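Local atomic coordinates of RagA protein (PDB entry 6SLN), a protein that probably acts as a TonB-dependent transporter, importing substrates across the outer membrane of Porphyromonas gingivalis. Residues 161-166 against 208-213; 247-252 against 398-403; 253-258 against 415-420; 447-452 against 457-462. All coordinates share one frame; numbering follows the deposited sequence.

Overall arrangement
The four contacts form two groups on opposite sides of the chain's centre. Interactions 1 and 4 touch each other: Q461 of the 447-452/457-462 barrel hairpin packs against D163 and G164 in the turn of interaction 1, where the plug fold meets the barrel wall. Interactions 2 and 3 lie about 10 Å apart between centres and share elements, since helix 242-252 runs straight into 253-258, and Y401 OH of interaction 2 probably bonds to Y417 N of interaction 3. Interaction 2, a phenol–amide bond, is buried; the others are partly buried. A carboxylate meets an ammonium in interaction 1, two rings meet beside another protein in interaction 3, and backbone pairing beside bound lipid defines interaction 4.

Interaction 1: residues 161-166 against 208-213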
loop_
_atom_site.group_PDB
_atom_site.type_symbol
_atom_site.label_atom_id
_atom_site.label_comp_id
_atom_site.label_asym_id
_atom_site.label_seq_id
_atom_site.Cartn_x
_atom_site.Cartn_y
_atom_site.Cartn_z
ATOM N N ILE A 161 18.314 -1.773 26.087
ATOM C CA ILE A 161 17.693 -0.681 26.820
ATOM C C ILE A 161 18.533 0.584 26.652
ATOM O O ILE A 161 19.693 0.624 27.079
ATOM C CB ILE A 161 17.529 -1.052 28.304
ATOM C CG1 ILE A 161 16.690 -2.326 28.389
ATOM C CG2 ILE A 161 16.866 0.060 29.078
ATOM C CD1 ILE A 161 16.429 -2.814 29.760
ATOM N N VAL A 162 17.948 1.613 26.032
ATOM C CA VAL A 162 18.585 2.918 25.833
ATOM C C VAL A 162 17.921 3.920 26.766
ATOM O O VAL A 162 16.730 4.222 26.621
ATOM C CB VAL A 162 18.481 3.396 24.374
ATOM C CG1 VAL A 162 19.321 4.640 24.162
ATOM C CG2 VAL A 162 18.885 2.295 23.405
ATOM N N ASP A 163 18.683 4.414 27.737
ATOM C CA ASP A 163 18.217 5.437 28.674
ATOM C C ASP A 163 16.861 5.099 29.279
ATOM O O ASP A 163 16.106 5.986 29.672
ATOM C CB ASP A 163 18.173 6.804 28.010
ATOM C CG ASP A 163 19.547 7.412 27.867
ATOM O OD1 ASP A 163 20.318 7.432 28.857
ATOM O OD2 ASP A 163 19.858 7.869 26.753
ATOM N N GLY A 164 16.538 3.816 29.350
ATOM C CA GLY A 164 15.353 3.354 30.028
ATOM C C GLY A 164 14.289 2.781 29.130
ATOM O O GLY A 164 13.267 2.313 29.648
ATOM N N MET A 165 14.465 2.793 27.813
ATOM C CA MET A 165 13.443 2.243 26.935
ATOM C C MET A 165 13.940 1.025 26.177
ATOM O O MET A 165 14.971 1.082 25.494
ATOM C CB MET A 165 12.922 3.280 25.951
ATOM C CG MET A 165 11.592 3.817 26.407
ATOM S SD MET A 165 10.657 4.416 25.036
ATOM C CE MET A 165 10.380 2.922 24.148
ATOM N N GLN A 166 13.190 -0.070 26.302
ATOM C CA GLN A 166 13.372 -1.219 25.435
ATOM C C GLN A 166 13.414 -0.761 23.989
ATOM O O GLN A 166 12.425 -0.244 23.462
ATOM C CB GLN A 166 12.234 -2.220 25.638
ATOM C CG GLN A 166 12.237 -2.935 26.956
ATOM C CD GLN A 166 11.339 -4.147 26.931
ATOM O OE1 GLN A 166 11.050 -4.698 25.859
ATOM N NE2 GLN A 166 10.884 -4.576 28.111
ATOM N N THR A 208 23.053 7.329 27.018
ATOM C CA THR A 208 23.516 8.413 26.173
ATOM C C THR A 208 24.044 9.577 27.021
ATOM O O THR A 208 23.910 9.607 28.245
ATOM C CB THR A 208 22.390 8.869 25.237
ATOM O OG1 THR A 208 21.340 9.487 25.995
ATOM C CG2 THR A 208 21.807 7.682 24.456
ATOM N N LYS A 209 24.655 10.550 26.351
ATOM C CA LYS A 209 25.399 11.591 27.046
ATOM C C LYS A 209 24.497 12.733 27.495
ATOM O O LYS A 209 23.528 13.097 26.823
ATOM C CB LYS A 209 26.505 12.149 26.151
ATOM C CG LYS A 209 27.688 11.221 25.968
ATOM C CD LYS A 209 28.510 11.585 24.733
ATOM C CE LYS A 209 29.890 10.920 24.772
ATOM N NZ LYS A 209 30.536 10.790 23.428
ATOM N N LYS A 210 24.837 13.303 28.648
ATOM C CA LYS A 210 24.235 14.522 29.165
ATOM C C LYS A 210 25.307 15.602 29.230
ATOM O O LYS A 210 26.505 15.314 29.287
ATOM C CB LYS A 210 23.623 14.310 30.561
ATOM C CG LYS A 210 23.014 12.936 30.791
ATOM C CD LYS A 210 21.870 12.631 29.823
ATOM C CE LYS A 210 21.116 11.363 30.226
ATOM N NZ LYS A 210 20.619 10.649 29.019
ATOM N N GLY A 211 24.875 16.858 29.244
ATOM C CA GLY A 211 25.826 17.957 29.274
ATOM C C GLY A 211 26.424 18.185 30.654
ATOM O O GLY A 211 25.702 18.354 31.643
ATOM N N LYS A 212 27.753 18.196 30.720
ATOM C CA LYS A 212 28.439 18.670 31.911
ATOM C C LYS A 212 28.080 20.129 32.147
ATOM O O LYS A 212 28.195 20.960 31.241
ATOM C CB LYS A 212 29.948 18.514 31.738
ATOM C CG LYS A 212 30.774 19.211 32.809
ATOM C CD LYS A 212 31.536 20.406 32.248
ATOM C CE LYS A 212 32.781 20.718 33.067
ATOM N NZ LYS A 212 33.352 22.010 32.625
ATOM N N MET A 213 27.646 20.442 33.366
ATOM C CA MET A 213 27.229 21.801 33.672
ATOM C C MET A 213 28.440 22.715 33.822
ATOM O O MET A 213 29.576 22.258 33.978
ATOM C CB MET A 213 26.421 21.841 34.963
ATOM C CG MET A 213 25.408 20.738 35.090
ATOM S SD MET A 213 23.954 21.406 35.884
ATOM C CE MET A 213 23.404 22.509 34.625
#
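D163 turns its carboxylate onto T208 and K210, and most of this contact is polar. Of the hydrogen bonds, the firmer comes from T208 N, which meets D163 OD2 at 3.3 Å with an N-H...O angle of 151°, on the syn side and somewhat out of the carboxylate plane. The same N-H also leans weakly on OD1. T208 OG1 is modelled against OD2 as well, though too close for the distance to be trusted, and this hydroxyl has a further partner in N354. The ionic component is a salt bridge: K210 NZ lies 3.2 Å from D163 OD1, arriving from above the carboxylate plane, 60° out of it, after its side chain bends at chi2 (-61°) and chi4. N368 takes a further bond from the same ammonium. Apolar contact is slight, with V162 CG1 3.9 Å from T208 CG2. D163 belongs to the type I' turn V162-M165, which joins strands 159-162 and 165-166 of the plug sheet, while T208 ends strand 203-208 and the chain then leads to the first barrel strand. One carboxylate thus collects an amide N-H and an ammonium, which probably offsets its negative charge where plug and barrel wall meet.

Interaction 2: residues 247-252 against 398-403; sequences DFQVKA and PRYYNP
Q249 on helix 242-252 and Y400 in the type I turn P398-Y401 meet across well-separated backbones, the nearest CA atoms, those of Q249 and P398, being 10.8 Å apart. Side chains alone bridge this gap, reaching out from opposite directions. Y400 OH donates a hydrogen bond of 2.7 Å to Q249 OE1, arriving in the carbonyl plane on a lone pair, with a C=O...O angle of 123°. The amide is nevertheless turned 46° from the phenol ring. Q249 runs extended beyond CG (chi2 168°), which carries its amide away from the helix as far as the hydroxyl. The Y400 ring is held from several sides: P398 CB sits 3.6 Å above one face, offset toward the rim, and the ring of F295 meets it at an inclined angle. L245 and L246 of the helix touch the Y400 side chain. In turn, Y400 CE1 lies over the rim of the Y401 ring. The other end of the Q249 amide is occupied too, because NE2 bonds to M886 O, while W255 NE1 makes a weak second bond to OE1. With both ends of the amide engaged, its rotation is probably fixed, and the buried phenol and amide oxygen satisfy each other.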
loop_
_atom_site.group_PDB
_atom_site.type_symbol
_atom_site.label_atom_id
_atom_site.label_comp_id
_atom_site.label_asym_id
_atom_site.label_seq_id
_atom_site.Cartn_x
_atom_site.Cartn_y
_atom_site.Cartn_z
ATOM N N ASP A 247 40.535 -29.195 -18.604
ATOM C CA ASP A 247 41.131 -30.517 -18.764
ATOM C C ASP A 247 40.461 -31.519 -17.845
ATOM O O ASP A 247 40.180 -32.655 -18.246
ATOM C CB ASP A 247 42.629 -30.468 -18.483
ATOM C CG ASP A 247 43.356 -31.657 -19.054
ATOM O OD1 ASP A 247 43.134 -31.969 -20.251
ATOM O OD2 ASP A 247 44.142 -32.278 -18.302
ATOM N N PHE A 248 40.190 -31.103 -16.608
ATOM C CA PHE A 248 39.552 -31.973 -15.624
ATOM C C PHE A 248 38.202 -32.476 -16.129
ATOM O O PHE A 248 37.960 -33.683 -16.186
ATOM C CB PHE A 248 39.424 -31.198 -14.313
ATOM C CG PHE A 248 38.679 -31.908 -13.233
ATOM C CD1 PHE A 248 39.161 -33.085 -12.689
ATOM C CD2 PHE A 248 37.514 -31.368 -12.724
ATOM C CE1 PHE A 248 38.479 -33.721 -11.676
ATOM C CE2 PHE A 248 36.828 -32.001 -11.706
ATOM C CZ PHE A 248 37.310 -33.177 -11.185
ATOM N N GLN A 249 37.337 -31.565 -16.567
ATOM C CA GLN A 249 36.015 -31.959 -17.035
ATOM C C GLN A 249 36.093 -32.873 -18.249
ATOM O O GLN A 249 35.305 -33.813 -18.374
ATOM C CB GLN A 249 35.189 -30.719 -17.367
ATOM C CG GLN A 249 34.988 -29.756 -16.204
ATOM C CD GLN A 249 34.415 -28.435 -16.668
ATOM O OE1 GLN A 249 34.967 -27.790 -17.573
ATOM N NE2 GLN A 249 33.283 -28.036 -16.083
ATOM N N VAL A 250 37.023 -32.610 -19.166
ATOM C CA VAL A 250 37.092 -33.440 -20.363
ATOM C C VAL A 250 37.559 -34.834 -20.006
ATOM O O VAL A 250 37.069 -35.826 -20.555
ATOM C CB VAL A 250 37.998 -32.804 -21.433
ATOM C CG1 VAL A 250 38.004 -33.667 -22.684
ATOM C CG2 VAL A 250 37.502 -31.430 -21.780
ATOM N N LYS A 251 38.511 -34.934 -19.079
ATOM C CA LYS A 251 38.994 -36.249 -18.667
ATOM C C LYS A 251 37.969 -36.982 -17.812
ATOM O O LYS A 251 37.899 -38.213 -17.849
ATOM C CB LYS A 251 40.313 -36.112 -17.909
ATOM C CG LYS A 251 41.505 -35.990 -18.791
ATOM C CD LYS A 251 42.746 -35.671 -17.986
ATOM C CE LYS A 251 43.929 -35.400 -18.897
ATOM N NZ LYS A 251 45.143 -35.102 -18.093
ATOM N N ALA A 252 37.154 -36.245 -17.060
ATOM C CA ALA A 252 36.105 -36.838 -16.246
ATOM C C ALA A 252 34.906 -37.311 -17.063
ATOM O O ALA A 252 34.067 -38.027 -16.517
ATOM C CB ALA A 252 35.658 -35.832 -15.180
ATOM N N PRO A 398 33.640 -21.238 -13.501
ATOM C CA PRO A 398 34.730 -21.579 -14.421
ATOM C C PRO A 398 35.496 -20.324 -14.796
ATOM O O PRO A 398 34.917 -19.308 -15.155
ATOM C CB PRO A 398 34.005 -22.172 -15.633
ATOM C CG PRO A 398 32.721 -22.685 -15.090
ATOM C CD PRO A 398 32.341 -21.753 -13.969
ATOM N N ARG A 399 36.810 -20.382 -14.667
ATOM C CA ARG A 399 37.611 -19.197 -14.910
ATOM C C ARG A 399 37.703 -18.825 -16.387
ATOM O O ARG A 399 38.120 -17.706 -16.691
ATOM C CB ARG A 399 38.995 -19.398 -14.303
ATOM C CG ARG A 399 39.120 -18.862 -12.898
ATOM C CD ARG A 399 38.309 -19.682 -11.926
ATOM N NE ARG A 399 38.579 -19.249 -10.567
ATOM C CZ ARG A 399 37.666 -18.754 -9.749
ATOM N NH1 ARG A 399 36.397 -18.638 -10.141
ATOM N NH2 ARG A 399 38.030 -18.372 -8.539
ATOM N N TYR A 400 37.279 -19.695 -17.301
ATOM C CA TYR A 400 37.207 -19.358 -18.715
ATOM C C TYR A 400 35.916 -18.644 -19.086
ATOM O O TYR A 400 35.722 -18.305 -20.261
ATOM C CB TYR A 400 37.368 -20.605 -19.590
ATOM C CG TYR A 400 36.550 -21.821 -19.190
ATOM C CD1 TYR A 400 35.193 -21.917 -19.492
ATOM C CD2 TYR A 400 37.149 -22.893 -18.538
ATOM C CE1 TYR A 400 34.457 -23.035 -19.152
ATOM C CE2 TYR A 400 36.423 -24.019 -18.184
ATOM C CZ TYR A 400 35.074 -24.090 -18.485
ATOM O OH TYR A 400 34.352 -25.222 -18.122
ATOM N N TYR A 401 35.034 -18.425 -18.122
ATOM C CA TYR A 401 33.860 -17.589 -18.304
ATOM C C TYR A 401 34.213 -16.195 -17.821
ATOM O O TYR A 401 34.710 -16.027 -16.705
ATOM C CB TYR A 401 32.658 -18.136 -17.533
ATOM C CG TYR A 401 32.031 -19.291 -18.230
ATOM C CD1 TYR A 401 31.988 -19.344 -19.613
ATOM C CD2 TYR A 401 31.526 -20.362 -17.510
ATOM C CE1 TYR A 401 31.424 -20.416 -20.264
ATOM C CE2 TYR A 401 30.978 -21.451 -18.147
ATOM C CZ TYR A 401 30.923 -21.478 -19.522
ATOM O OH TYR A 401 30.345 -22.562 -20.150
ATOM N N ASN A 402 33.954 -15.203 -18.663
ATOM C CA ASN A 402 34.492 -13.857 -18.476
ATOM C C ASN A 402 33.352 -12.858 -18.455
ATOM O O ASN A 402 32.689 -12.661 -19.494
ATOM C CB ASN A 402 35.476 -13.519 -19.593
ATOM C CG ASN A 402 36.152 -12.181 -19.397
ATOM O OD1 ASN A 402 36.234 -11.646 -18.293
ATOM N ND2 ASN A 402 36.640 -11.639 -20.469
ATOM N N PRO A 403 33.090 -12.210 -17.321
ATOM C CA PRO A 403 32.051 -11.175 -17.279
ATOM C C PRO A 403 32.562 -9.775 -17.574
ATOM O O PRO A 403 31.814 -8.817 -17.381
ATOM C CB PRO A 403 31.554 -11.274 -15.825
ATOM C CG PRO A 403 32.825 -11.607 -15.052
ATOM C CD PRO A 403 33.727 -12.396 -16.008
#

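Interaction 3: residues 253-258 against 415-420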
loop_
_atom_site.group_PDB
_atom_site.type_symbol
_atom_site.label_atom_id
_atom_site.label_comp_id
_atom_site.label_asym_id
_atom_site.label_seq_id
_atom_site.Cartn_x
_atom_site.Cartn_y
_atom_site.Cartn_z
ATOM N N GLY A 253 34.797 -36.944 -18.342
ATOM C CA GLY A 253 33.667 -37.364 -19.156
ATOM C C GLY A 253 32.482 -36.424 -19.123
ATOM O O GLY A 253 31.449 -36.711 -19.753
ATOM N N PHE A 254 32.614 -35.300 -18.419
ATOM C CA PHE A 254 31.532 -34.338 -18.282
ATOM C C PHE A 254 30.958 -33.922 -19.621
ATOM O O PHE A 254 29.740 -33.774 -19.762
ATOM C CB PHE A 254 32.036 -33.111 -17.544
ATOM C CG PHE A 254 30.955 -32.202 -17.128
ATOM C CD1 PHE A 254 29.892 -32.686 -16.372
ATOM C CD2 PHE A 254 30.972 -30.866 -17.497
ATOM C CE1 PHE A 254 28.885 -31.852 -15.972
ATOM C CE2 PHE A 254 29.940 -30.015 -17.100
ATOM C CZ PHE A 254 28.893 -30.510 -16.335
ATOM N N TRP A 255 31.815 -33.704 -20.607
ATOM C CA TRP A 255 31.401 -33.186 -21.897
ATOM C C TRP A 255 31.134 -34.293 -22.917
ATOM O O TRP A 255 30.926 -33.998 -24.091
ATOM C CB TRP A 255 32.461 -32.210 -22.417
ATOM C CG TRP A 255 32.708 -31.023 -21.496
ATOM C CD1 TRP A 255 33.831 -30.760 -20.768
ATOM C CD2 TRP A 255 31.807 -29.954 -21.229
ATOM N NE1 TRP A 255 33.687 -29.598 -20.056
ATOM C CE2 TRP A 255 32.450 -29.079 -20.324
ATOM C CE3 TRP A 255 30.511 -29.651 -21.655
ATOM C CZ2 TRP A 255 31.839 -27.923 -19.841
ATOM C CZ3 TRP A 255 29.905 -28.507 -21.172
ATOM C CH2 TRP A 255 30.571 -27.658 -20.273
ATOM N N GLY A 256 31.108 -35.546 -22.500
ATOM C CA GLY A 256 30.835 -36.653 -23.388
ATOM C C GLY A 256 31.995 -37.626 -23.420
ATOM O O GLY A 256 33.025 -37.437 -22.776
ATOM N N ASN A 257 31.803 -38.691 -24.179
ATOM C CA ASN A 257 32.884 -39.637 -24.400
ATOM C C ASN A 257 33.605 -39.280 -25.689
ATOM O O ASN A 257 33.045 -38.638 -26.580
ATOM C CB ASN A 257 32.350 -41.071 -24.455
ATOM C CG ASN A 257 31.228 -41.309 -23.453
ATOM O OD1 ASN A 257 30.176 -41.852 -23.796
ATOM N ND2 ASN A 257 31.449 -40.899 -22.206
ATOM N N ASN A 258 34.869 -39.684 -25.774
ATOM C CA ASN A 258 35.692 -39.392 -26.944
ATOM C C ASN A 258 35.706 -37.892 -27.210
ATOM O O ASN A 258 35.512 -37.421 -28.332
ATOM C CB ASN A 258 35.203 -40.163 -28.168
ATOM C CG ASN A 258 35.388 -41.664 -28.024
ATOM O OD1 ASN A 258 34.680 -42.320 -27.252
ATOM N ND2 ASN A 258 36.340 -42.218 -28.773
ATOM N N TYR A 415 28.150 -15.276 -19.879
ATOM C CA TYR A 415 27.663 -16.467 -20.558
ATOM C C TYR A 415 28.097 -17.749 -19.851
ATOM O O TYR A 415 29.206 -17.845 -19.308
ATOM C CB TYR A 415 28.168 -16.520 -21.986
ATOM C CG TYR A 415 27.788 -17.791 -22.699
ATOM C CD1 TYR A 415 26.474 -18.025 -23.052
ATOM C CD2 TYR A 415 28.739 -18.768 -22.997
ATOM C CE1 TYR A 415 26.115 -19.176 -23.700
ATOM C CE2 TYR A 415 28.386 -19.922 -23.655
ATOM C CZ TYR A 415 27.070 -20.113 -24.004
ATOM O OH TYR A 415 26.676 -21.242 -24.651
ATOM N N MET A 416 27.221 -18.752 -19.917
ATOM C CA MET A 416 27.500 -20.083 -19.401
ATOM C C MET A 416 26.886 -21.083 -20.368
ATOM O O MET A 416 25.721 -20.913 -20.750
ATOM C CB MET A 416 26.919 -20.249 -18.004
ATOM C CG MET A 416 27.936 -20.126 -16.920
ATOM S SD MET A 416 27.191 -20.291 -15.298
ATOM C CE MET A 416 26.599 -18.661 -14.981
ATOM N N TYR A 417 27.668 -22.101 -20.774
ATOM C CA TYR A 417 27.237 -22.998 -21.847
ATOM C C TYR A 417 25.853 -23.577 -21.548
ATOM O O TYR A 417 25.534 -23.916 -20.403
ATOM C CB TYR A 417 28.245 -24.133 -22.070
ATOM C CG TYR A 417 27.763 -25.098 -23.141
ATOM C CD1 TYR A 417 27.809 -24.749 -24.487
ATOM C CD2 TYR A 417 27.226 -26.337 -22.813
ATOM C CE1 TYR A 417 27.345 -25.610 -25.480
ATOM C CE2 TYR A 417 26.760 -27.212 -23.808
ATOM C CZ TYR A 417 26.818 -26.830 -25.140
ATOM O OH TYR A 417 26.366 -27.669 -26.132
ATOM N N GLY A 418 25.014 -23.658 -22.585
ATOM C CA GLY A 418 23.653 -24.129 -22.445
ATOM C C GLY A 418 22.614 -23.060 -22.134
ATOM O O GLY A 418 21.424 -23.289 -22.392
ATOM N N ALA A 419 23.025 -21.905 -21.593
ATOM C CA ALA A 419 22.090 -20.815 -21.297
ATOM C C ALA A 419 21.288 -20.428 -22.529
ATOM O O ALA A 419 21.780 -20.462 -23.665
ATOM C CB ALA A 419 22.818 -19.572 -20.774
ATOM N N THR A 420 20.036 -20.049 -22.293
ATOM C CA THR A 420 19.176 -19.578 -23.366
ATOM C C THR A 420 19.044 -18.064 -23.394
ATOM O O THR A 420 18.619 -17.511 -24.418
ATOM C CB THR A 420 17.788 -20.215 -23.254
ATOM O OG1 THR A 420 17.153 -19.846 -22.008
ATOM C CG2 THR A 420 17.930 -21.715 -23.358
#
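W255 and Y417 make the whole of this contact, an offset edge-to-face pair in which the edge of the indole is turned toward the phenol face. The planes stand at 80° and the centroids of the indole six-membered ring and the phenol ring are 5.9 Å apart. The closest atoms are W255 CZ3 and Y417 CD2, at 3.8 Å. Packing is closest on the indole: F254 CD2 sits 3.6 Å above the W255 ring, over its centre. A chi1 of 177° swings the Y417 ring away from its backbone N, out of the type II turn M416-A419 and toward the tryptophan. The loose side lies beyond the type I turn G253-G256, where N257 and N258 are exposed and N258 is poorly ordered. The chain of another protein packs on F254, W255 and Y417, so the ring pair lies beside a protein interface. G253, with positive phi, forms a Schellman motif after helix 242-252, which supplies V250 to the indole. Helix 261-276 packs against both aromatic residues, M267 touching W255 and Y417 alike and V264 adding to the support of W255.

Interaction 4: residues 447-452 against 457-462; sequences FAQITP and TLKAQA. With 3PE (1,2-Distearoyl-sn-glycerophosphoethanolamine), chain G.
A460 O is gripped twice: A448 N donates to it at 2.7 Å, in the carbonyl plane, and F447 CA lends a C-H...O contact at 3.1 Å. A460 N returns a bond to A448 O, which K459 CA also approaches. Next along the ladder, I450 and L458 exchange a second pair of hydrogen bonds, both with the donor tilted out of the carbonyl plane; I450 N to L458 O is nearly straight, at 173°. Q449–K459, between them, and F447–Q461, next to A448–A460, are non-hydrogen-bonded pairs. Together they make a beta hairpin of the TonB-dependent receptor barrel, its strands antiparallel at 173°, continued by strands 363-377 and 487-510. On the face bearing A448, I450, L458 and A460, the two alanines touch the bound distearoyl phosphatidylethanolamine. A460 CB lies 3.6 Å from its C29 and A448 CB 3.8 Å from its C2D, consistent with a lipid-facing outer surface of the barrel. On the other face, Q449 OE1 reaches K459 CD at 3.6 Å, and T457 CG2 lies against the Q449 amide. K459, with CG anti to the backbone N (chi1 -165°) and a bend at chi3, brings NZ over the F447 ring, 5.1 Å from its centroid, at most a weak cation-pi attraction. The Q461 amide stands almost perpendicular to that ring, its OE1 3.7 Å from F447 CB.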
loop_
_atom_site.group_PDB
_atom_site.type_symbol
_atom_site.label_atom_id
_atom_site.label_comp_id
_atom_site.label_asym_id
_atom_site.label_seq_id
_atom_site.Cartn_x
_atom_site.Cartn_y
_atom_site.Cartn_z
ATOM N N PHE A 447 10.391 12.079 31.029
ATOM C CA PHE A 447 10.306 11.606 32.403
ATOM C C PHE A 447 10.101 12.777 33.357
ATOM O O PHE A 447 10.604 13.882 33.132
ATOM C CB PHE A 447 11.553 10.794 32.825
ATOM C CG PHE A 447 12.747 11.639 33.171
ATOM C CD1 PHE A 447 12.899 12.178 34.444
ATOM C CD2 PHE A 447 13.731 11.893 32.214
ATOM C CE1 PHE A 447 14.001 12.975 34.747
ATOM C CE2 PHE A 447 14.835 12.676 32.516
ATOM C CZ PHE A 447 14.971 13.215 33.784
ATOM N N ALA A 448 9.367 12.507 34.434
ATOM C CA ALA A 448 9.195 13.429 35.548
ATOM C C ALA A 448 9.731 12.779 36.814
ATOM O O ALA A 448 9.517 11.585 37.046
ATOM C CB ALA A 448 7.722 13.794 35.750
ATOM N N GLN A 449 10.437 13.551 37.631
ATOM C CA GLN A 449 10.943 13.041 38.900
ATOM C C GLN A 449 10.437 13.933 40.024
ATOM O O GLN A 449 10.841 15.095 40.138
ATOM C CB GLN A 449 12.463 12.945 38.904
ATOM C CG GLN A 449 12.922 11.611 39.452
ATOM C CD GLN A 449 14.417 11.499 39.573
ATOM O OE1 GLN A 449 15.071 10.833 38.765
ATOM N NE2 GLN A 449 14.971 12.144 40.593
ATOM N N ILE A 450 9.551 13.380 40.843
ATOM C CA ILE A 450 8.959 14.074 41.975
ATOM C C ILE A 450 9.609 13.546 43.249
ATOM O O ILE A 450 9.475 12.357 43.577
ATOM C CB ILE A 450 7.435 13.881 42.020
ATOM C CG1 ILE A 450 6.791 14.309 40.698
ATOM C CG2 ILE A 450 6.857 14.662 43.167
ATOM C CD1 ILE A 450 5.298 14.618 40.808
ATOM N N THR A 451 10.324 14.422 43.961
ATOM C CA THR A 451 10.796 14.119 45.309
ATOM C C THR A 451 9.948 14.907 46.304
ATOM O O THR A 451 10.185 16.109 46.510
ATOM C CB THR A 451 12.284 14.454 45.473
ATOM O OG1 THR A 451 12.596 15.666 44.772
ATOM C CG2 THR A 451 13.145 13.324 44.913
ATOM N N PRO A 452 8.931 14.287 46.924
ATOM C CA PRO A 452 7.999 15.045 47.777
ATOM C C PRO A 452 8.369 15.086 49.254
ATOM O O PRO A 452 7.994 16.036 49.952
ATOM C CB PRO A 452 6.673 14.306 47.567
ATOM C CG PRO A 452 7.072 12.900 47.316
ATOM C CD PRO A 452 8.429 12.934 46.628
ATOM N N THR A 457 11.458 9.185 46.090
ATOM C CA THR A 457 11.548 9.623 44.703
ATOM C C THR A 457 10.543 8.829 43.878
ATOM O O THR A 457 10.536 7.594 43.926
ATOM C CB THR A 457 12.965 9.439 44.162
ATOM O OG1 THR A 457 13.875 10.163 44.993
ATOM C CG2 THR A 457 13.072 9.970 42.739
ATOM N N LEU A 458 9.681 9.539 43.145
ATOM C CA LEU A 458 8.675 8.939 42.271
ATOM C C LEU A 458 9.025 9.315 40.839
ATOM O O LEU A 458 8.910 10.485 40.464
ATOM C CB LEU A 458 7.273 9.434 42.619
ATOM C CG LEU A 458 6.978 9.642 44.100
ATOM C CD1 LEU A 458 5.612 10.240 44.282
ATOM C CD2 LEU A 458 7.059 8.322 44.819
ATOM N N LYS A 459 9.439 8.339 40.038
ATOM C CA LYS A 459 9.814 8.602 38.656
ATOM C C LYS A 459 8.752 8.059 37.715
ATOM O O LYS A 459 8.499 6.850 37.680
ATOM C CB LYS A 459 11.175 8.005 38.318
ATOM C CG LYS A 459 11.728 8.570 37.029
ATOM C CD LYS A 459 13.228 8.352 36.920
ATOM C CE LYS A 459 13.638 7.977 35.496
ATOM N NZ LYS A 459 15.120 7.858 35.374
ATOM N N ALA A 460 8.142 8.958 36.952
ATOM C CA ALA A 460 7.300 8.597 35.827
ATOM C C ALA A 460 8.108 8.794 34.548
ATOM O O ALA A 460 8.753 9.833 34.371
ATOM C CB ALA A 460 6.025 9.443 35.805
ATOM N N GLN A 461 8.088 7.797 33.669
ATOM C CA GLN A 461 8.839 7.856 32.425
ATOM C C GLN A 461 8.014 7.212 31.319
ATOM O O GLN A 461 7.368 6.181 31.528
ATOM C CB GLN A 461 10.209 7.174 32.559
ATOM C CG GLN A 461 10.914 6.970 31.226
ATOM C CD GLN A 461 12.421 7.064 31.324
ATOM O OE1 GLN A 461 13.021 8.041 30.869
ATOM N NE2 GLN A 461 13.047 6.044 31.907
ATOM N N ALA A 462 8.014 7.837 30.147
ATOM C CA ALA A 462 7.128 7.382 29.094
ATOM C C ALA A 462 7.783 7.712 27.769
ATOM O O ALA A 462 8.451 8.742 27.634
ATOM C CB ALA A 462 5.728 8.020 29.204
HETATM C C1 3PE G . -3.090 -1.399 30.593
HETATM C C2 3PE G . -2.419 -0.246 31.309
HETATM C C3 3PE G . -1.717 -0.776 32.572
HETATM O O31 3PE G . -1.183 0.279 33.326
HETATM O O32 3PE G . -2.261 -0.395 35.174
HETATM C C31 3PE G . -1.695 0.484 34.620
HETATM C C32 3PE G . -1.543 1.851 35.314
HETATM C C33 3PE G . -0.469 1.876 36.405
HETATM C C34 3PE G . -0.547 3.190 37.191
HETATM C C35 3PE G . 0.559 4.180 36.800
HETATM C C36 3PE G . 1.061 4.917 38.045
HETATM C C37 3PE G . 1.589 6.315 37.704
HETATM C C38 3PE G . 2.105 6.983 38.984
HETATM C C39 3PE G . 2.817 8.283 38.634
HETATM C C3A 3PE G . 3.690 8.744 39.799
HETATM C C3B 3PE G . 4.850 9.595 39.273
HETATM O O21 3PE G . -1.549 0.300 30.345
HETATM O O22 3PE G . -2.190 2.344 29.687
HETATM C C21 3PE G . -1.450 1.704 30.344
HETATM C C22 3PE G . -0.381 2.430 31.166
HETATM C C23 3PE G . -0.462 3.950 30.987
HETATM C C24 3PE G . -0.195 4.591 32.354
HETATM C C25 3PE G . 0.948 5.610 32.323
HETATM C C26 3PE G . 0.811 6.577 33.509
HETATM C C27 3PE G . 1.765 7.760 33.326
HETATM C C28 3PE G . 1.670 8.750 34.493
HETATM C C29 3PE G . 2.712 9.872 34.350
HETATM C C2A 3PE G . 2.179 11.223 34.844
HETATM C C2B 3PE G . 3.207 12.047 35.650
HETATM C C2C 3PE G . 3.088 13.543 35.286
HETATM C C2D 3PE G . 4.008 14.473 36.104
#